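Local structure of RagA protein (Porphyromonas gingivalis, 6SLN) at residues Y776-P779 / I784-I787. The protein probably works as a TonB-dependent outer-membrane receptor, importing its substrate into the periplasm through a plugged beta-barrel. Sequence-based numbering, arbitrary orientation.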
ATOM      1  N   TYR A 776      40.350  13.772  13.484  1.00 44.09           N
ATOM      2  CA  TYR A 776      39.306  12.809  13.835  1.00 46.75           C
ATOM      3  C   TYR A 776      39.439  11.566  12.965  1.00 49.15           C
ATOM      4  O   TYR A 776      39.274  11.637  11.742  1.00 48.12           O
ATOM      5  CB  TYR A 776      37.910  13.410  13.670  1.00 48.72           C
ATOM      6  CG  TYR A 776      36.801  12.411  13.895  1.00 49.49           C
ATOM      7  CD1 TYR A 776      36.339  12.140  15.181  1.00 51.30           C
ATOM      8  CD2 TYR A 776      36.221  11.733  12.832  1.00 46.64           C
ATOM      9  CE1 TYR A 776      35.329  11.229  15.403  1.00 46.93           C
ATOM     10  CE2 TYR A 776      35.208  10.810  13.041  1.00 52.84           C
ATOM     11  CZ  TYR A 776      34.765  10.562  14.328  1.00 53.58           C
ATOM     12  OH  TYR A 776      33.739   9.660  14.537  1.00 47.02           O
ATOM     13  N   MET A 777      39.711  10.428  13.599  1.00 45.65           N
ATOM     14  CA  MET A 777      39.746   9.150  12.906  1.00 42.87           C
ATOM     15  C   MET A 777      38.333   8.611  12.834  1.00 46.48           C
ATOM     16  O   MET A 777      37.706   8.397  13.873  1.00 48.39           O
ATOM     17  CB  MET A 777      40.652   8.160  13.635  1.00 51.61           C
ATOM     18  CG  MET A 777      40.771   6.794  12.962  1.00 57.17           C
ATOM     19  SD  MET A 777      39.840   5.491  13.798  1.00 64.09           S
ATOM     20  CE  MET A 777      41.014   4.908  14.998  1.00 40.32           C
ATOM     21  N   LEU A 778      37.826   8.420  11.622  1.00 44.55           N
ATOM     22  CA  LEU A 778      36.495   7.855  11.461  1.00 38.86           C
ATOM     23  C   LEU A 778      36.549   6.408  11.940  1.00 47.72           C
ATOM     24  O   LEU A 778      37.272   5.601  11.334  1.00 52.62           O
ATOM     25  CB  LEU A 778      36.050   7.955  10.006  1.00 36.45           C
ATOM     26  CG  LEU A 778      35.663   9.333   9.452  1.00 42.40           C
ATOM     27  CD1 LEU A 778      36.862  10.289   9.371  1.00 42.35           C
ATOM     28  CD2 LEU A 778      35.018   9.194   8.086  1.00 35.77           C
ATOM     29  N   PRO A 779      35.867   6.048  13.038  1.00 45.06           N
ATOM     30  CA  PRO A 779      36.073   4.722  13.639  1.00 41.41           C
ATOM     31  C   PRO A 779      35.725   3.594  12.680  1.00 42.72           C
ATOM     32  O   PRO A 779      34.783   3.679  11.895  1.00 35.72           O
ATOM     33  CB  PRO A 779      35.151   4.729  14.861  1.00 36.64           C
ATOM     34  CG  PRO A 779      35.041   6.186  15.209  1.00 36.75           C
ATOM     35  CD  PRO A 779      35.036   6.913  13.893  1.00 36.49           C
ATOM     36  N   ILE A 784      41.143   8.959   8.363  1.00 44.05           N
ATOM     37  CA  ILE A 784      41.216  10.025   9.355  1.00 39.90           C
ATOM     38  C   ILE A 784      41.034  11.371   8.671  1.00 50.12           C
ATOM     39  O   ILE A 784      41.477  11.587   7.534  1.00 46.81           O
ATOM     40  CB  ILE A 784      42.540   9.999  10.143  1.00 46.85           C
ATOM     41  CG1 ILE A 784      42.450  10.888  11.387  1.00 43.55           C
ATOM     42  CG2 ILE A 784      43.677  10.482   9.277  1.00 50.04           C
ATOM     43  CD1 ILE A 784      43.685  10.883  12.234  1.00 43.21           C
ATOM     44  N   TRP A 785      40.329  12.257   9.367  1.00 47.40           N
ATOM     45  CA  TRP A 785      40.347  13.682   9.104  1.00 49.49           C
ATOM     46  C   TRP A 785      41.433  14.315   9.977  1.00 53.06           C
ATOM     47  O   TRP A 785      41.423  14.141  11.201  1.00 52.76           O
ATOM     48  CB  TRP A 785      38.977  14.273   9.412  1.00 55.48           C
ATOM     49  CG  TRP A 785      37.860  13.767   8.525  1.00 61.91           C
ATOM     50  CD1 TRP A 785      37.970  13.275   7.251  1.00 59.15           C
ATOM     51  CD2 TRP A 785      36.461  13.734   8.845  1.00 58.08           C
ATOM     52  NE1 TRP A 785      36.728  12.935   6.770  1.00 55.46           N
ATOM     53  CE2 TRP A 785      35.788  13.212   7.731  1.00 54.70           C
ATOM     54  CE3 TRP A 785      35.716  14.096   9.968  1.00 62.90           C
ATOM     55  CZ2 TRP A 785      34.404  13.048   7.707  1.00 52.29           C
ATOM     56  CZ3 TRP A 785      34.337  13.918   9.941  1.00 56.80           C
ATOM     57  CH2 TRP A 785      33.702  13.406   8.823  1.00 35.80           C
ATOM     58  N   GLU A 786      42.387  15.014   9.357  1.00 48.17           N
ATOM     59  CA  GLU A 786      43.443  15.695  10.103  1.00 44.97           C
ATOM     60  C   GLU A 786      43.772  17.031   9.447  1.00 48.61           C
ATOM     61  O   GLU A 786      44.054  17.089   8.247  1.00 43.21           O
ATOM     62  CB  GLU A 786      44.700  14.828  10.204  1.00 46.55           C
ATOM     63  CG  GLU A 786      45.772  15.431  11.088  1.00 54.01           C
ATOM     64  CD  GLU A 786      46.872  14.450  11.403  1.00 55.03           C
ATOM     65  OE1 GLU A 786      46.743  13.290  10.989  1.00 55.18           O
ATOM     66  OE2 GLU A 786      47.865  14.831  12.062  1.00 62.71           O
ATOM     67  N   ILE A 787      43.780  18.098  10.250  1.00 50.64           N
ATOM     68  CA  ILE A 787      43.696  19.458   9.712  1.00 57.38           C
ATOM     69  C   ILE A 787      44.824  19.784   8.737  1.00 61.46           C
ATOM     70  O   ILE A 787      44.652  20.611   7.840  1.00 79.37           O
ATOM     71  CB  ILE A 787      43.627  20.472  10.875  1.00 56.85           C
ATOM     72  CG1 ILE A 787      42.169  20.649  11.308  1.00 53.74           C
ATOM     73  CG2 ILE A 787      44.264  21.827  10.507  1.00 44.95           C
ATOM     74  CD1 ILE A 787      41.964  21.730  12.307  1.00 43.79           C
TER
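Trp785 and Tyr776 form an antiparallel hydrogen-bonded pair, and their side chains run side by side on the same face of the hairpin. Both backbone bonds are made: Tyr776 N to Trp785 O at 2.5 Å, and Trp785 N to Tyr776 O at 2.7 Å.

Trp785 CB sits 3.5 Å from Tyr776 O. The next bond swings CG to the side of its own backbone N, opposite the carbonyl carbon (chi1 -64°), and that leans the indole back along its strand, toward Leu778. CG, CD1, NE1, CE2 and CD2 then all lie beneath one methyl: Leu778 CD1 stands 3.5 Å from the centroid of these five atoms, almost on the ring normal, a clear CH-pi contact over the face. Farther out, both neighbours touch the six-membered ring. CZ2 meets the other methyl, Leu778 CD2, at 3.9 Å, while CE3 packs on Tyr776 CD2 at 3.7 Å and CZ3 grazes the same atom. The tyrosine ring is turned 39° from the indole plane, neither stacked nor perpendicular. Leu152, in the plug-domain region, and Leu769 add further apolar contacts to Trp785.

Across the sheet, Met777 and Ile784 make the non-hydrogen-bonded pair. Ile784 CG1 lies 4.0 Å from Met777 CB and comes closer still to the backbone, 3.3 Å from Tyr776 O. Both side chains of the pair also touch Tyr794 of strand 792-802. Met777 N, on the side away from 784-787, hydrogen-bonds a polar side chain of another protein's chain.

This is the two-strand end of a small antiparallel sheet, a beta hairpin with cross-strand aromatic packing, in the long connection of a TonB-dependent receptor that leads, along the chain, from barrel strand 752-764 to its neighbour 844-853.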